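Local coordinates for protein GH127 beta-L-arabinofuranoside (Geobacillus stearothermophilus, PDB 4QK0) that hydrolyses beta-L-arabinofuranosides as a glycoside hydrolase of family 127, probably releasing terminal L-arabinofuranose, at residues H139-A144 against G187-Q192; V469-S474 against V526-P531; A571-P576 against A600-E605. All blocks are in the same frame, centred on the assembly; numbering follows the deposited sequence.

Interaction 1 of 3, residues H139-A144 against G187-Q192; sequences HELYCA and GYDGHQ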
loop_
_atom_site.group_PDB
_atom_site.type_symbol
_atom_site.label_atom_id
_atom_site.label_comp_id
_atom_site.label_asym_id
_atom_site.label_seq_id
_atom_site.Cartn_x
_atom_site.Cartn_y
_atom_site.Cartn_z
ATOM N N HIS A 139 22.352 -18.695 -5.228
ATOM C CA HIS A 139 23.154 -17.640 -5.888
ATOM C C HIS A 139 24.594 -18.023 -6.320
ATOM O O HIS A 139 25.427 -17.166 -6.522
ATOM C CB HIS A 139 23.251 -16.425 -4.977
ATOM C CG HIS A 139 21.996 -15.638 -4.866
ATOM N ND1 HIS A 139 20.846 -16.156 -4.309
ATOM C CD2 HIS A 139 21.739 -14.334 -5.123
ATOM C CE1 HIS A 139 19.926 -15.205 -4.247
ATOM N NE2 HIS A 139 20.434 -14.105 -4.777
ATOM N N GLU A 140 24.866 -19.311 -6.438
ATOM C CA GLU A 140 26.184 -19.808 -6.819
ATOM C C GLU A 140 26.650 -19.187 -8.119
ATOM O O GLU A 140 27.766 -18.622 -8.202
ATOM C CB GLU A 140 26.179 -21.327 -6.936
ATOM C CG GLU A 140 26.260 -22.070 -5.621
ATOM C CD GLU A 140 25.929 -23.567 -5.783
ATOM O OE1 GLU A 140 26.846 -24.426 -5.579
ATOM O OE2 GLU A 140 24.745 -23.859 -6.095
ATOM N N LEU A 141 25.805 -19.278 -9.157
ATOM C CA LEU A 141 26.163 -18.717 -10.470
ATOM C C LEU A 141 26.181 -17.190 -10.435
ATOM O O LEU A 141 26.995 -16.548 -11.100
ATOM C CB LEU A 141 25.227 -19.226 -11.566
ATOM C CG LEU A 141 25.270 -20.720 -11.733
ATOM C CD1 LEU A 141 24.296 -21.130 -12.808
ATOM C CD2 LEU A 141 26.670 -21.237 -12.071
ATOM N N TYR A 142 25.262 -16.614 -9.673
ATOM C CA TYR A 142 25.243 -15.179 -9.456
ATOM C C TYR A 142 26.563 -14.702 -8.886
ATOM O O TYR A 142 27.150 -13.712 -9.371
ATOM C CB TYR A 142 24.059 -14.833 -8.525
ATOM C CG TYR A 142 23.981 -13.439 -7.992
ATOM C CD1 TYR A 142 24.628 -13.097 -6.835
ATOM C CD2 TYR A 142 23.217 -12.469 -8.617
ATOM C CE1 TYR A 142 24.552 -11.799 -6.328
ATOM C CE2 TYR A 142 23.126 -11.191 -8.118
ATOM C CZ TYR A 142 23.794 -10.872 -6.961
ATOM O OH TYR A 142 23.690 -9.618 -6.472
ATOM N N CYS A 143 27.041 -15.356 -7.845
ATOM C CA CYS A 143 28.368 -14.958 -7.285
ATOM C C CYS A 143 29.490 -15.170 -8.293
ATOM O O CYS A 143 30.345 -14.328 -8.443
ATOM C CB CYS A 143 28.678 -15.708 -5.963
ATOM S SG CYS A 143 27.583 -15.222 -4.588
ATOM N N ALA A 144 29.445 -16.290 -9.012
ATOM C CA ALA A 144 30.452 -16.571 -10.039
ATOM C C ALA A 144 30.430 -15.491 -11.100
ATOM O O ALA A 144 31.464 -14.946 -11.470
ATOM C CB ALA A 144 30.194 -17.912 -10.665
ATOM N N GLY A 187 20.125 -26.746 -15.702
ATOM C CA GLY A 187 19.771 -25.747 -14.739
ATOM C C GLY A 187 20.241 -24.370 -15.101
ATOM O O GLY A 187 20.861 -24.143 -16.145
ATOM N N TYR A 188 20.012 -23.480 -14.158
ATOM C CA TYR A 188 20.319 -22.050 -14.276
ATOM C C TYR A 188 20.029 -21.380 -12.897
ATOM O O TYR A 188 19.398 -22.003 -12.070
ATOM C CB TYR A 188 19.465 -21.435 -15.394
ATOM C CG TYR A 188 18.049 -21.904 -15.471
ATOM C CD1 TYR A 188 17.071 -21.393 -14.606
ATOM C CD2 TYR A 188 17.649 -22.878 -16.403
ATOM C CE1 TYR A 188 15.762 -21.833 -14.660
ATOM C CE2 TYR A 188 16.331 -23.318 -16.451
ATOM C CZ TYR A 188 15.391 -22.786 -15.586
ATOM O OH TYR A 188 14.063 -23.184 -15.663
ATOM N N ASP A 189 20.477 -20.147 -12.656
ATOM C CA ASP A 189 20.402 -19.527 -11.314
ATOM C C ASP A 189 19.084 -18.778 -11.172
ATOM O O ASP A 189 18.541 -18.211 -12.137
ATOM C CB ASP A 189 21.580 -18.577 -11.060
ATOM C CG ASP A 189 21.817 -18.260 -9.541
ATOM O OD1 ASP A 189 20.919 -17.710 -8.868
ATOM O OD2 ASP A 189 22.933 -18.509 -9.064
ATOM N N GLY A 190 18.551 -18.838 -9.953
ATOM C CA GLY A 190 17.362 -18.089 -9.560
ATOM C C GLY A 190 17.579 -16.617 -9.659
ATOM O O GLY A 190 16.637 -15.845 -9.835
ATOM N N HIS A 191 18.840 -16.215 -9.637
ATOM C CA HIS A 191 19.163 -14.837 -9.890
ATOM C C HIS A 191 20.118 -14.709 -11.058
ATOM O O HIS A 191 21.318 -14.955 -10.925
ATOM C CB HIS A 191 19.771 -14.182 -8.651
ATOM C CG HIS A 191 19.709 -12.695 -8.666
ATOM N ND1 HIS A 191 20.022 -11.943 -9.776
ATOM C CD2 HIS A 191 19.375 -11.802 -7.690
ATOM C CE1 HIS A 191 19.886 -10.654 -9.491
ATOM N NE2 HIS A 191 19.473 -10.549 -8.237
ATOM N N GLN A 192 19.578 -14.196 -12.169
ATOM C CA GLN A 192 20.318 -13.974 -13.341
ATOM C C GLN A 192 21.452 -13.017 -13.084
ATOM O O GLN A 192 21.367 -12.130 -12.225
ATOM C CB GLN A 192 19.417 -13.467 -14.464
ATOM C CG GLN A 192 18.211 -14.327 -14.730
ATOM C CD GLN A 192 16.971 -13.930 -13.918
ATOM O OE1 GLN A 192 17.051 -13.736 -12.715
ATOM N NE2 GLN A 192 15.821 -13.789 -14.593
HETATM O O HOH W 1 19.918 -18.291 -6.618
#
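The carboxylate of Asp189, in the loop before helix 194-205, tucks under the first turn of helix 140-158 in the catalytic domain, whose helical build is consistent with the (alpha/alpha)6 barrel of the six-hairpin glycosidase clan. Toward the helix, Asp189 OD2 accepts a hydrogen bond from Tyr142 N at 3.1 Å, the N-H coming from above the carboxylate plane with an N-H...O angle of 159°, and takes a weak second bond from Leu141 N at 3.0 Å. Toward its own loop, Asp189 OD1 uses its anti lone pair to hold His191 N at 2.7 Å, closing an Asx turn. A water also links Asp189 OD1 to the backbone N of His139, the N-cap residue, on the helix side. With CG anti to the backbone N (chi1 -161°), the aspartate reaches both sides.

Apolar contact is brief: Leu141 CB slides past Asp189 CB at 3.7 Å.

Three aromatic rings form a cluster. Tyr142 turns its edge to His191, CE2 lying over the centre of the imidazole, with centroids 4.4 Å apart and planes at 52°. His191 CB makes a CH-pi contact over a face of His139, whose CD2 in turn lies over a face of Tyr142. The His191 ring is held in rotation by its ND1, which donates in the ring plane to Gln192 O at 2.8 Å; His139 ND1 bonds to Asp137 O.

Buried but well supplied with N-H donors at a helix N-terminus, the Asp189 carboxylate is probably stabilised as the anion, tying the loop to the start of the helix.

Interaction 2 of 3, residues V469-S474 against V526-P531; sequences VRLTVS and VKLYFP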
loop_
_atom_site.group_PDB
_atom_site.type_symbol
_atom_site.label_atom_id
_atom_site.label_comp_id
_atom_site.label_asym_id
_atom_site.label_seq_id
_atom_site.Cartn_x
_atom_site.Cartn_y
_atom_site.Cartn_z
ATOM N N VAL A 469 27.078 22.580 -25.783
ATOM C CA VAL A 469 28.193 21.640 -25.834
ATOM C C VAL A 469 29.157 21.998 -26.959
ATOM O O VAL A 469 28.751 22.224 -28.113
ATOM C CB VAL A 469 27.721 20.194 -26.085
ATOM C CG1 VAL A 469 28.890 19.251 -26.017
ATOM C CG2 VAL A 469 26.655 19.776 -25.069
ATOM N N ARG A 470 30.435 22.043 -26.616
ATOM C CA ARG A 470 31.494 22.325 -27.590
ATOM C C ARG A 470 32.366 21.079 -27.767
ATOM O O ARG A 470 32.970 20.599 -26.823
ATOM C CB ARG A 470 32.310 23.494 -27.064
ATOM C CG ARG A 470 33.249 24.017 -28.107
ATOM C CD ARG A 470 34.363 24.947 -27.529
ATOM N NE ARG A 470 33.916 26.321 -27.687
ATOM C CZ ARG A 470 34.420 27.373 -27.043
ATOM N NH1 ARG A 470 35.426 27.256 -26.174
ATOM N NH2 ARG A 470 33.897 28.567 -27.283
ATOM N N LEU A 471 32.346 20.525 -28.972
ATOM C CA LEU A 471 33.162 19.359 -29.341
ATOM C C LEU A 471 34.286 19.785 -30.272
ATOM O O LEU A 471 34.041 20.360 -31.325
ATOM C CB LEU A 471 32.349 18.337 -30.121
ATOM C CG LEU A 471 31.239 17.633 -29.408
ATOM C CD1 LEU A 471 30.392 16.877 -30.405
ATOM C CD2 LEU A 471 31.815 16.643 -28.439
ATOM N N THR A 472 35.495 19.495 -29.866
ATOM C CA THR A 472 36.660 19.731 -30.679
ATOM C C THR A 472 37.134 18.396 -31.199
ATOM O O THR A 472 37.309 17.443 -30.447
ATOM C CB THR A 472 37.778 20.418 -29.895
ATOM O OG1 THR A 472 37.247 21.604 -29.311
ATOM C CG2 THR A 472 38.895 20.832 -30.841
ATOM N N VAL A 473 37.238 18.318 -32.515
ATOM C CA VAL A 473 37.576 17.089 -33.180
ATOM C C VAL A 473 38.946 17.263 -33.795
ATOM O O VAL A 473 39.106 18.057 -34.727
ATOM C CB VAL A 473 36.534 16.742 -34.278
ATOM C CG1 VAL A 473 36.891 15.425 -34.962
ATOM C CG2 VAL A 473 35.132 16.646 -33.669
ATOM N N SER A 474 39.908 16.462 -33.352
ATOM C CA SER A 474 41.266 16.534 -33.883
ATOM C C SER A 474 41.833 15.218 -34.353
ATOM O O SER A 474 42.375 14.475 -33.579
ATOM C CB SER A 474 42.150 17.082 -32.805
ATOM O OG SER A 474 41.580 18.302 -32.432
ATOM N N VAL A 526 32.572 21.573 -33.327
ATOM C CA VAL A 526 31.133 21.378 -33.428
ATOM C C VAL A 526 30.523 21.973 -32.172
ATOM O O VAL A 526 30.926 21.612 -31.071
ATOM C CB VAL A 526 30.766 19.895 -33.492
ATOM C CG1 VAL A 526 29.254 19.708 -33.626
ATOM C CG2 VAL A 526 31.473 19.206 -34.645
ATOM N N LYS A 527 29.585 22.907 -32.361
ATOM C CA LYS A 527 28.790 23.461 -31.266
ATOM C C LYS A 527 27.362 22.958 -31.312
ATOM O O LYS A 527 26.669 23.061 -32.351
ATOM C CB LYS A 527 28.797 24.996 -31.116
ATOM C CG LYS A 527 29.917 25.409 -30.183
ATOM C CD LYS A 527 30.188 26.898 -30.176
ATOM C CE LYS A 527 29.157 27.632 -29.337
ATOM N NZ LYS A 527 29.502 27.602 -27.895
ATOM N N LEU A 528 26.949 22.389 -30.178
ATOM C CA LEU A 528 25.584 21.902 -30.002
ATOM C C LEU A 528 24.880 22.781 -29.017
ATOM O O LEU A 528 25.449 23.137 -27.996
ATOM C CB LEU A 528 25.585 20.507 -29.454
ATOM C CG LEU A 528 26.379 19.434 -30.185
ATOM C CD1 LEU A 528 26.311 18.116 -29.444
ATOM C CD2 LEU A 528 25.779 19.249 -31.541
ATOM N N TYR A 529 23.636 23.133 -29.333
ATOM C CA TYR A 529 22.807 23.923 -28.432
ATOM C C TYR A 529 21.459 23.221 -28.256
ATOM O O TYR A 529 20.712 23.027 -29.228
ATOM C CB TYR A 529 22.601 25.339 -28.951
ATOM C CG TYR A 529 21.537 26.086 -28.159
ATOM C CD1 TYR A 529 21.668 26.250 -26.775
ATOM C CD2 TYR A 529 20.388 26.609 -28.789
ATOM C CE1 TYR A 529 20.694 26.921 -26.052
ATOM C CE2 TYR A 529 19.413 27.277 -28.069
ATOM C CZ TYR A 529 19.574 27.426 -26.702
ATOM O OH TYR A 529 18.607 28.064 -25.970
ATOM N N PHE A 530 21.222 22.763 -27.021
ATOM C CA PHE A 530 19.993 22.100 -26.641
ATOM C C PHE A 530 19.264 23.051 -25.691
ATOM O O PHE A 530 19.638 23.151 -24.527
ATOM C CB PHE A 530 20.285 20.788 -25.916
ATOM C CG PHE A 530 21.095 19.800 -26.727
ATOM C CD1 PHE A 530 20.647 19.353 -27.982
ATOM C CD2 PHE A 530 22.254 19.256 -26.220
ATOM C CE1 PHE A 530 21.371 18.432 -28.722
ATOM C CE2 PHE A 530 22.989 18.336 -26.964
ATOM C CZ PHE A 530 22.540 17.920 -28.223
ATOM N N PRO A 531 18.230 23.734 -26.168
ATOM C CA PRO A 531 17.427 24.527 -25.215
ATOM C C PRO A 531 16.882 23.725 -24.005
ATOM O O PRO A 531 16.397 22.600 -24.180
ATOM C CB PRO A 531 16.275 25.055 -26.065
ATOM C CG PRO A 531 16.618 24.772 -27.492
ATOM C CD PRO A 531 17.603 23.641 -27.497
#
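Strands 468-475 and 524-529 are antiparallel neighbours in a sheet built mostly from the middle domain; the axes of the two short segments approach to 4.8 Å, their directions 162° apart. Four backbone bonds join them in two hydrogen-bonded pairs. Val469 and Leu528 each donate an N-H to the other's carbonyl O, the bond from Leu528 N to Val469 O being 2.7 Å and almost straight (177°); Leu471 and Val526 do the same, with Leu471 N meeting Val526 O nearly along the C=O axis.

These four residues form the tight side. Val469 CB meets Leu528 CB at 4.0 Å, and Leu471 CB faces Val526 CB at the same spacing. Farther out, Leu471 CD1 approaches Leu528 CD1 at 4.4 Å, a looser contact. Leu485 of strand 479-486 covers both leucines.

On the other face, that of Arg470 and Lys527, the packing is looser. The two make the non-hydrogen-bonded pair between, and their chains run side by side in the same direction, Arg470 CG 4.2 Å from Lys527 CG. Both chains bend at chi3, and Arg470 NH2 ends 4.5 Å from Lys527 NZ. Glu525 and Glu460 form long, weak ion pairs with the arginine.

Cohesion therefore comes from the backbone and the buried aliphatic face, while the two neighbouring positive charges probably repel each other mildly.

Interaction 3 of 3, residues A571-P576 against A600-E605; sequences ANLFLP and AERVDE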
loop_
_atom_site.group_PDB
_atom_site.type_symbol
_atom_site.label_atom_id
_atom_site.label_comp_id
_atom_site.label_asym_id
_atom_site.label_seq_id
_atom_site.Cartn_x
_atom_site.Cartn_y
_atom_site.Cartn_z
ATOM N N ALA A 571 1.079 17.528 -0.506
ATOM C CA ALA A 571 -0.165 17.171 -1.258
ATOM C C ALA A 571 -1.090 18.368 -1.394
ATOM O O ALA A 571 -1.772 18.521 -2.405
ATOM C CB ALA A 571 -0.897 16.032 -0.573
ATOM N N ASN A 572 -1.055 19.278 -0.417
ATOM C CA ASN A 572 -1.852 20.524 -0.438
ATOM C C ASN A 572 -1.108 21.698 -1.118
ATOM O O ASN A 572 -1.028 22.834 -0.587
ATOM C CB ASN A 572 -2.213 20.899 1.004
ATOM C CG ASN A 572 -3.106 22.105 1.082
ATOM O OD1 ASN A 572 -4.080 22.251 0.315
ATOM N ND2 ASN A 572 -2.801 22.977 2.020
ATOM N N LEU A 573 -0.480 21.389 -2.245
ATOM C CA LEU A 573 0.196 22.373 -3.103
ATOM C C LEU A 573 -0.292 22.094 -4.482
ATOM O O LEU A 573 -0.264 20.949 -4.931
ATOM C CB LEU A 573 1.704 22.193 -3.135
ATOM C CG LEU A 573 2.611 23.135 -2.349
ATOM C CD1 LEU A 573 4.057 22.755 -2.620
ATOM C CD2 LEU A 573 2.428 24.573 -2.723
ATOM N N PHE A 574 -0.758 23.136 -5.137
ATOM C CA PHE A 574 -1.388 23.051 -6.422
ATOM C C PHE A 574 -0.647 24.006 -7.343
ATOM O O PHE A 574 -0.442 25.183 -7.022
ATOM C CB PHE A 574 -2.897 23.366 -6.322
ATOM C CG PHE A 574 -3.643 22.407 -5.431
ATOM C CD1 PHE A 574 -3.635 22.560 -4.048
ATOM C CD2 PHE A 574 -4.305 21.326 -5.970
ATOM C CE1 PHE A 574 -4.290 21.662 -3.227
ATOM C CE2 PHE A 574 -4.953 20.425 -5.172
ATOM C CZ PHE A 574 -4.949 20.592 -3.781
ATOM N N LEU A 575 -0.226 23.483 -8.486
ATOM C CA LEU A 575 0.522 24.267 -9.430
ATOM C C LEU A 575 -0.425 24.650 -10.503
ATOM O O LEU A 575 -0.859 23.800 -11.258
ATOM C CB LEU A 575 1.706 23.438 -9.964
ATOM C CG LEU A 575 2.617 24.185 -10.932
ATOM C CD1 LEU A 575 3.288 25.383 -10.260
ATOM C CD2 LEU A 575 3.726 23.293 -11.487
ATOM N N PRO A 576 -0.772 25.928 -10.610
ATOM C CA PRO A 576 -1.605 26.321 -11.759
ATOM C C PRO A 576 -0.874 26.197 -13.083
ATOM O O PRO A 576 0.350 26.362 -13.138
ATOM C CB PRO A 576 -1.894 27.799 -11.521
ATOM C CG PRO A 576 -1.374 28.108 -10.186
ATOM C CD PRO A 576 -0.355 27.084 -9.817
ATOM N N ALA A 600 2.811 28.769 -6.453
ATOM C CA ALA A 600 1.747 27.790 -6.368
ATOM C C ALA A 600 0.618 28.259 -5.422
ATOM O O ALA A 600 0.645 29.375 -4.908
ATOM C CB ALA A 600 2.329 26.479 -5.873
ATOM N N GLU A 601 -0.353 27.385 -5.215
ATOM C CA GLU A 601 -1.489 27.634 -4.353
ATOM C C GLU A 601 -1.649 26.536 -3.332
ATOM O O GLU A 601 -1.483 25.370 -3.654
ATOM C CB GLU A 601 -2.765 27.648 -5.174
ATOM C CG GLU A 601 -2.895 28.824 -6.083
ATOM C CD GLU A 601 -4.237 28.862 -6.824
ATOM O OE1 GLU A 601 -5.203 28.158 -6.407
ATOM O OE2 GLU A 601 -4.305 29.589 -7.834
ATOM N N ARG A 602 -1.993 26.933 -2.110
ATOM C CA ARG A 602 -2.408 26.031 -1.060
ATOM C C ARG A 602 -3.849 26.291 -0.608
ATOM O O ARG A 602 -4.336 27.408 -0.614
ATOM C CB ARG A 602 -1.548 26.213 0.149
ATOM C CG ARG A 602 -0.082 25.928 -0.040
ATOM C CD ARG A 602 0.516 25.813 1.329
ATOM N NE ARG A 602 1.845 25.227 1.350
ATOM C CZ ARG A 602 2.096 23.935 1.524
ATOM N NH1 ARG A 602 1.124 23.031 1.574
ATOM N NH2 ARG A 602 3.338 23.533 1.590
ATOM N N VAL A 603 -4.511 25.236 -0.193
ATOM C CA VAL A 603 -5.793 25.381 0.470
ATOM C C VAL A 603 -5.557 25.866 1.890
ATOM O O VAL A 603 -4.690 25.363 2.591
ATOM C CB VAL A 603 -6.567 24.045 0.465
ATOM C CG1 VAL A 603 -7.848 24.131 1.277
ATOM C CG2 VAL A 603 -6.877 23.677 -0.985
ATOM N N ASP A 604 -6.374 26.808 2.311
ATOM C CA ASP A 604 -6.284 27.390 3.652
ATOM C C ASP A 604 -6.895 26.470 4.706
ATOM O O ASP A 604 -8.082 26.180 4.675
ATOM C CB ASP A 604 -6.984 28.750 3.643
ATOM C CG ASP A 604 -6.689 29.607 4.874
ATOM O OD1 ASP A 604 -6.195 29.128 5.919
ATOM O OD2 ASP A 604 -6.961 30.816 4.762
ATOM N N GLU A 605 -6.045 25.982 5.611
ATOM C CA GLU A 605 -6.477 25.146 6.746
ATOM C C GLU A 605 -7.054 26.040 7.861
ATOM O O GLU A 605 -7.968 25.623 8.551
ATOM C CB GLU A 605 -5.340 24.262 7.317
ATOM C CG GLU A 605 -4.482 23.518 6.301
ATOM C CD GLU A 605 -3.668 22.377 6.920
ATOM O OE1 GLU A 605 -2.628 21.910 6.322
ATOM O OE2 GLU A 605 -4.081 21.956 8.022
HETATM O O HOH W 2 -1.293 23.306 4.142
#
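Here the beta hairpin of strands 574-586 and 593-603, in the C-terminal domain, reaches its open end. One antiparallel hydrogen-bonded pair remains, Phe574 N to Glu601 O and Glu601 N to Phe574 O, each 2.8 Å. Beyond it Asn572 continues the pairing with its side chain. With CG anti to the backbone N (chi1 -176°), the amide is carried across to Val603: Asn572 ND2 donates to Val603 O at 3.1 Å in the amide plane, and Val603 N approaches Asn572 OD1 from above the carbonyl plane. A water joins Asn572 ND2, 2.6 Å away, to the poorly ordered Glu605, which also bonds to Gln542 of the second subunit. An alanine here would lose both bonds to Val603 and the water link, and would probably let the strand end at Val603 drift from the 571-576 segment.

Phe574, its CG beside the backbone N, has Glu601 O at its ring edge and touches Val603 CG2 through CE1. Arg602 NH1 and NH2 bond to Asn569 O and Asn566 O. Leu573 sits off a staggered rotamer (chi1 -104°), which brings CD2 against Ala600 CB and lays Leu573 CG 3.9 Å above the centre of the Arg602 guanidinium.

The three contacts hold different elements in three successive parts of the chain, the catalytic, middle and C-terminal domains. Interaction 1 is wholly buried, a loop against a helix start, and relies on a carboxylate and a cluster of aromatic rings. Interaction 2 joins adjacent strands through backbone bonds, with one buried aliphatic face and one charged face. Interaction 3 also pairs strands, but frays into side-chain amide bonding and is only partly buried, even though the second subunit packs on it; neither of the others touches that subunit. Interaction 1 lies across the chain's centre from both strand contacts. Interactions 2 and 3 come within about 18 Å at their nearest atoms without touching.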